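PDB 4OQJ: PKS from Streptomyces albus, which probably acts as a ketosynthase, a 3-oxoacyl-carrier-protein synthase that extends polyketide chains in oxazolomycin biosynthesis. Local coordinates for residues A[475-480]-A[512-517]; A[467-472]-A[501-506]. One frame throughout, in Å; residues are numbered along the deposited sequence.

Contact 1: residues A[475-480]-A[512-517]; sequences AALDTA and YRRALV
Leu477 and Asp478 of helix 475-480 meet Arg514 of strand 512-517. The contact lies in a small alpha/beta subdomain with its own three-stranded antiparallel sheet, separate from the large mixed sheet of the ketosynthase. This sheet and its flanking helices are consistent with the ketosynthase-to-acyltransferase linker of modular synthases. The segment axes approach to 8.6 Å and run in roughly the same direction, 28° apart. Strand 512-517 is the central strand, and the helix crosses one face of the sheet.

Arg514 starts beside the leucine. Its CB lies 4.0 Å from Leu477 CD1, with Leu477 CD2 almost as near. CG is anti to the backbone N (chi1 -176°), and the chain then bends at chi3, which places NE. NE is hydrogen-bonded to Thr538 OG1 on the neighbouring strand. CZ sits under Leu477 CD2, which lies 4.1 Å above the centre of the guanidinium plane. The isobutyl group thus lies over one face, while the acid comes to the edge. Arg514 NH1 donates to Asp478 OD1 at 3.1 Å, and Arg514 NH2 to the same Asp478 OD1 at 3.2 Å. This end-on salt bridge uses a single carboxylate oxygen, met nearly along its C-O bond. The carboxylate and guanidinium planes are only 7° apart. NH1 is also hydrogen-bonded to Thr481 OG1, one turn further along the helix. Several bonds therefore fix the rotation of the guanidinium.

Toward the start of the strand, Leu477 rests on backbone. Leu477 CD2 is 3.7 Å from Arg513 O, and Leu477 CD1 packs 3.6 Å from Tyr512 O.

Contact 2: residues A[467-472]-A[501-506]; sequences LVLSAN and QTLALG
Val468 and Leu503 come nearest in the backbone, CA to CA 6.2 Å. The axes of strand 467-471 and helix 501-505 approach to 7.3 Å at an angle of 41°. This is a strand-helix contact of the alpha/beta linker-like subdomain. The strand is an outermost one of the three-stranded antiparallel sheet. The last turn of helix 496-505 lies beside it, and all the touching residues are buried.

Leu503 is the main contributor from the helix; it touches Leu467, Val468 and Leu469. With CG anti to its own carbonyl carbon (chi1 -73°), the side chain leans on the strand backbone: Leu503 CB is 3.5 Å from Val468 O, and both methyls lie at about van der Waals distance from that oxygen. Leu503 CD1 also reaches two strand side chains, Leu467 CB at 4.2 Å and Leu469 CD1 at 4.3 Å. Leu484 of helix 474-490 touches both Leu469 and Leu503, so apolar contacts join that helix to the two segments.

Val468 packs further along the helix. Its CG2 branch, set between the backbone N and the carbonyl carbon, touches Ala504 CA at 3.9 Å. Ala504 CB is slightly farther from this methyl, and it also meets Trp680 and His684 of helix 680-684.

No direct hydrogen bond joins the two segments. A water supplies the polar link between two backbone carbonyls near the C-terminal end of the helix. It uses both protons for this, donating to Val468 O and to Leu503 O, each at 2.7 Å.

Contacts 1 and 2 share one sheet, and their centres are about 9 Å apart. Strands 465-471 and 512-518 are antiparallel neighbours in it. Backbone hydrogen bonds of 2.9 Å join Arg514 N to Leu469 O and Leu467 N to Leu516 O. The four segments alternate along the chain: strand 467-471, helix 475-480, helix 501-505, then strand 512-517. The short turn between the first two brings Leu477 N to 3.4 Å from Ala471 CB. Contact 1 lies near the surface, where helix 474-490 meets the central strand; contact 2 is buried, where helix 496-505 meets the outer strand. Neither contact includes the potassium-site residues Ser292 and Lys294.

Contact 1: residues A[475-480]-A[512-517]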
loop_
_atom_site.group_PDB
_atom_site.type_symbol
_atom_site.label_atom_id
_atom_site.label_comp_id
_atom_site.label_asym_id
_atom_site.label_seq_id
_atom_site.Cartn_x
_atom_site.Cartn_y
_atom_site.Cartn_z
ATOM N N ALA A 475 1.391 -6.621 38.868
ATOM C CA ALA A 475 1.089 -7.974 38.434
ATOM C C ALA A 475 1.864 -8.299 37.162
ATOM O O ALA A 475 2.454 -9.383 37.036
ATOM C CB ALA A 475 -0.402 -8.140 38.218
ATOM N N ALA A 476 1.878 -7.355 36.220
ATOM C CA ALA A 476 2.623 -7.543 34.975
ATOM C C ALA A 476 4.126 -7.675 35.251
ATOM O O ALA A 476 4.807 -8.494 34.626
ATOM C CB ALA A 476 2.351 -6.382 34.004
ATOM N N LEU A 477 4.635 -6.869 36.182
ATOM C CA LEU A 477 6.056 -6.908 36.541
ATOM C C LEU A 477 6.432 -8.278 37.113
ATOM O O LEU A 477 7.445 -8.875 36.719
ATOM C CB LEU A 477 6.387 -5.798 37.547
ATOM C CG LEU A 477 7.854 -5.656 37.966
ATOM C CD1 LEU A 477 8.713 -5.256 36.780
ATOM C CD2 LEU A 477 7.985 -4.644 39.099
ATOM N N ASP A 478 5.603 -8.797 38.014
ATOM C CA ASP A 478 5.840 -10.136 38.562
ATOM C C ASP A 478 5.824 -11.208 37.474
ATOM O O ASP A 478 6.712 -12.071 37.441
ATOM C CB ASP A 478 4.812 -10.465 39.647
ATOM C CG ASP A 478 5.077 -9.721 40.950
ATOM O OD1 ASP A 478 6.222 -9.253 41.158
ATOM O OD2 ASP A 478 4.140 -9.596 41.770
ATOM N N THR A 479 4.835 -11.154 36.574
ATOM C CA THR A 479 4.757 -12.133 35.506
ATOM C C THR A 479 5.967 -12.032 34.600
ATOM O O THR A 479 6.538 -13.049 34.204
ATOM C CB THR A 479 3.470 -11.957 34.650
ATOM O OG1 THR A 479 2.309 -12.077 35.483
ATOM C CG2 THR A 479 3.400 -12.991 33.543
ATOM N N ALA A 480 6.343 -10.804 34.242
ATOM C CA ALA A 480 7.502 -10.599 33.376
ATOM C C ALA A 480 8.774 -11.133 34.034
ATOM O O ALA A 480 9.639 -11.705 33.358
ATOM C CB ALA A 480 7.662 -9.121 33.032
ATOM N N TYR A 512 6.410 0.624 37.016
ATOM C CA TYR A 512 6.738 -0.374 38.038
ATOM C C TYR A 512 8.006 -1.084 37.610
ATOM O O TYR A 512 8.030 -1.759 36.579
ATOM C CB TYR A 512 5.568 -1.335 38.237
ATOM C CG TYR A 512 4.366 -0.589 38.748
ATOM C CD1 TYR A 512 3.465 -0.001 37.868
ATOM C CD2 TYR A 512 4.165 -0.414 40.114
ATOM C CE1 TYR A 512 2.382 0.706 38.332
ATOM C CE2 TYR A 512 3.080 0.293 40.588
ATOM C CZ TYR A 512 2.199 0.855 39.698
ATOM O OH TYR A 512 1.117 1.561 40.156
ATOM N N ARG A 513 9.057 -0.929 38.403
ATOM C CA ARG A 513 10.389 -1.316 37.974
ATOM C C ARG A 513 11.066 -2.316 38.894
ATOM O O ARG A 513 10.784 -2.388 40.099
ATOM C CB ARG A 513 11.264 -0.068 37.848
ATOM C CG ARG A 513 10.690 0.950 36.883
ATOM C CD ARG A 513 11.645 2.107 36.626
ATOM N NE ARG A 513 11.068 3.072 35.688
ATOM C CZ ARG A 513 11.656 4.214 35.319
ATOM N NH1 ARG A 513 12.835 4.557 35.812
ATOM N NH2 ARG A 513 11.057 5.013 34.448
ATOM N N ARG A 514 11.986 -3.076 38.307
ATOM C CA ARG A 514 12.737 -4.083 39.044
ATOM C C ARG A 514 14.117 -4.192 38.454
ATOM O O ARG A 514 14.298 -3.996 37.250
ATOM C CB ARG A 514 12.035 -5.436 39.000
ATOM C CG ARG A 514 12.717 -6.528 39.834
ATOM C CD ARG A 514 11.766 -7.676 40.039
ATOM N NE ARG A 514 10.798 -7.377 41.089
ATOM C CZ ARG A 514 9.560 -7.864 41.143
ATOM N NH1 ARG A 514 9.116 -8.672 40.193
ATOM N NH2 ARG A 514 8.758 -7.534 42.156
ATOM N N ALA A 515 15.102 -4.473 39.295
ATOM C CA ALA A 515 16.463 -4.637 38.798
ATOM C C ALA A 515 17.278 -5.575 39.671
ATOM O O ALA A 515 17.004 -5.763 40.857
ATOM C CB ALA A 515 17.161 -3.286 38.683
ATOM N N LEU A 516 18.294 -6.151 39.052
ATOM C CA LEU A 516 19.107 -7.177 39.683
ATOM C C LEU A 516 20.493 -7.139 39.093
ATOM O O LEU A 516 20.646 -7.129 37.880
ATOM C CB LEU A 516 18.497 -8.562 39.470
ATOM C CG LEU A 516 19.414 -9.733 39.807
ATOM C CD1 LEU A 516 19.567 -9.813 41.304
ATOM C CD2 LEU A 516 18.889 -11.034 39.228
ATOM N N VAL A 517 21.509 -7.134 39.946
ATOM C CA VAL A 517 22.878 -7.297 39.481
ATOM C C VAL A 517 23.204 -8.791 39.499
ATOM O O VAL A 517 23.116 -9.432 40.542
ATOM C CB VAL A 517 23.895 -6.536 40.373
ATOM C CG1 VAL A 517 25.308 -6.736 39.856
ATOM C CG2 VAL A 517 23.555 -5.051 40.452
#

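Contact 2: residues A[467-472]-A[501-506]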
loop_
_atom_site.group_PDB
_atom_site.type_symbol
_atom_site.label_atom_id
_atom_site.label_comp_id
_atom_site.label_asym_id
_atom_site.label_seq_id
_atom_site.Cartn_x
_atom_site.Cartn_y
_atom_site.Cartn_z
ATOM N N LEU A 467 20.393 -6.228 35.166
ATOM C CA LEU A 467 19.168 -6.566 34.441
ATOM C C LEU A 467 18.024 -5.676 34.908
ATOM O O LEU A 467 17.773 -5.581 36.109
ATOM C CB LEU A 467 18.813 -8.033 34.662
ATOM C CG LEU A 467 19.914 -9.048 34.358
ATOM C CD1 LEU A 467 19.367 -10.460 34.527
ATOM C CD2 LEU A 467 20.467 -8.848 32.951
ATOM N N VAL A 468 17.340 -5.016 33.975
ATOM C CA VAL A 468 16.234 -4.138 34.344
ATOM C C VAL A 468 14.926 -4.612 33.693
ATOM O O VAL A 468 14.908 -5.078 32.553
ATOM C CB VAL A 468 16.541 -2.665 33.984
ATOM C CG1 VAL A 468 17.750 -2.172 34.784
ATOM C CG2 VAL A 468 16.760 -2.493 32.487
ATOM N N LEU A 469 13.851 -4.559 34.472
ATOM C CA LEU A 469 12.520 -4.948 34.018
ATOM C C LEU A 469 11.557 -3.849 34.405
ATOM O O LEU A 469 11.706 -3.237 35.467
ATOM C CB LEU A 469 12.072 -6.270 34.654
ATOM C CG LEU A 469 12.595 -7.598 34.103
ATOM C CD1 LEU A 469 14.067 -7.771 34.382
ATOM C CD2 LEU A 469 11.817 -8.740 34.733
ATOM N N SER A 470 10.573 -3.583 33.552
ATOM C CA SER A 470 9.518 -2.640 33.918
ATOM C C SER A 470 8.206 -3.019 33.250
ATOM O O SER A 470 8.182 -3.587 32.156
ATOM C CB SER A 470 9.918 -1.193 33.574
ATOM O OG SER A 470 10.027 -0.959 32.179
ATOM N N ALA A 471 7.119 -2.725 33.949
ATOM C CA ALA A 471 5.783 -3.033 33.479
ATOM C C ALA A 471 4.829 -1.946 33.955
ATOM O O ALA A 471 5.198 -1.098 34.768
ATOM C CB ALA A 471 5.344 -4.399 33.972
ATOM N N ASN A 472 3.606 -1.975 33.439
ATOM C CA ASN A 472 2.639 -0.924 33.716
ATOM C C ASN A 472 1.784 -1.235 34.946
ATOM O O ASN A 472 0.993 -0.401 35.367
ATOM C CB ASN A 472 1.734 -0.700 32.505
ATOM C CG ASN A 472 1.088 0.661 32.521
ATOM O OD1 ASN A 472 1.748 1.669 32.774
ATOM N ND2 ASN A 472 -0.204 0.701 32.265
ATOM N N GLN A 501 21.552 -5.914 27.661
ATOM C CA GLN A 501 21.422 -4.881 26.639
ATOM C C GLN A 501 20.017 -4.850 26.057
ATOM O O GLN A 501 19.407 -3.784 25.909
ATOM C CB GLN A 501 22.432 -5.109 25.515
ATOM C CG GLN A 501 23.896 -4.864 25.920
ATOM C CD GLN A 501 24.891 -5.440 24.911
ATOM O OE1 GLN A 501 24.556 -6.334 24.126
ATOM N NE2 GLN A 501 26.112 -4.921 24.922
ATOM N N THR A 502 19.505 -6.025 25.720
ATOM C CA THR A 502 18.185 -6.120 25.110
ATOM C C THR A 502 17.136 -5.555 26.065
ATOM O O THR A 502 16.259 -4.802 25.666
ATOM C CB THR A 502 17.849 -7.557 24.756
ATOM O OG1 THR A 502 18.835 -8.048 23.842
ATOM C CG2 THR A 502 16.454 -7.661 24.123
ATOM N N LEU A 503 17.253 -5.905 27.337
ATOM C CA LEU A 503 16.289 -5.462 28.333
ATOM C C LEU A 503 16.338 -3.946 28.547
ATOM O O LEU A 503 15.304 -3.322 28.768
ATOM C CB LEU A 503 16.538 -6.182 29.647
ATOM C CG LEU A 503 16.145 -7.664 29.737
ATOM C CD1 LEU A 503 16.665 -8.244 31.044
ATOM C CD2 LEU A 503 14.637 -7.852 29.643
ATOM N N ALA A 504 17.543 -3.373 28.505
ATOM C CA ALA A 504 17.754 -1.958 28.772
ATOM C C ALA A 504 17.366 -1.084 27.590
ATOM O O ALA A 504 16.838 0.009 27.770
ATOM C CB ALA A 504 19.232 -1.699 29.142
ATOM N N LEU A 505 17.649 -1.573 26.383
ATOM C CA LEU A 505 17.491 -0.784 25.163
ATOM C C LEU A 505 16.234 -1.132 24.387
ATOM O O LEU A 505 15.751 -0.331 23.592
ATOM C CB LEU A 505 18.698 -0.984 24.250
ATOM C CG LEU A 505 20.054 -0.523 24.798
ATOM C CD1 LEU A 505 21.152 -1.135 23.955
ATOM C CD2 LEU A 505 20.164 1.000 24.806
ATOM N N GLY A 506 15.686 -2.311 24.641
ATOM C CA GLY A 506 14.689 -2.895 23.754
ATOM C C GLY A 506 13.344 -3.144 24.391
ATOM O O GLY A 506 12.535 -3.898 23.850
HETATM O O HOH W 1 13.378 -4.051 30.578
#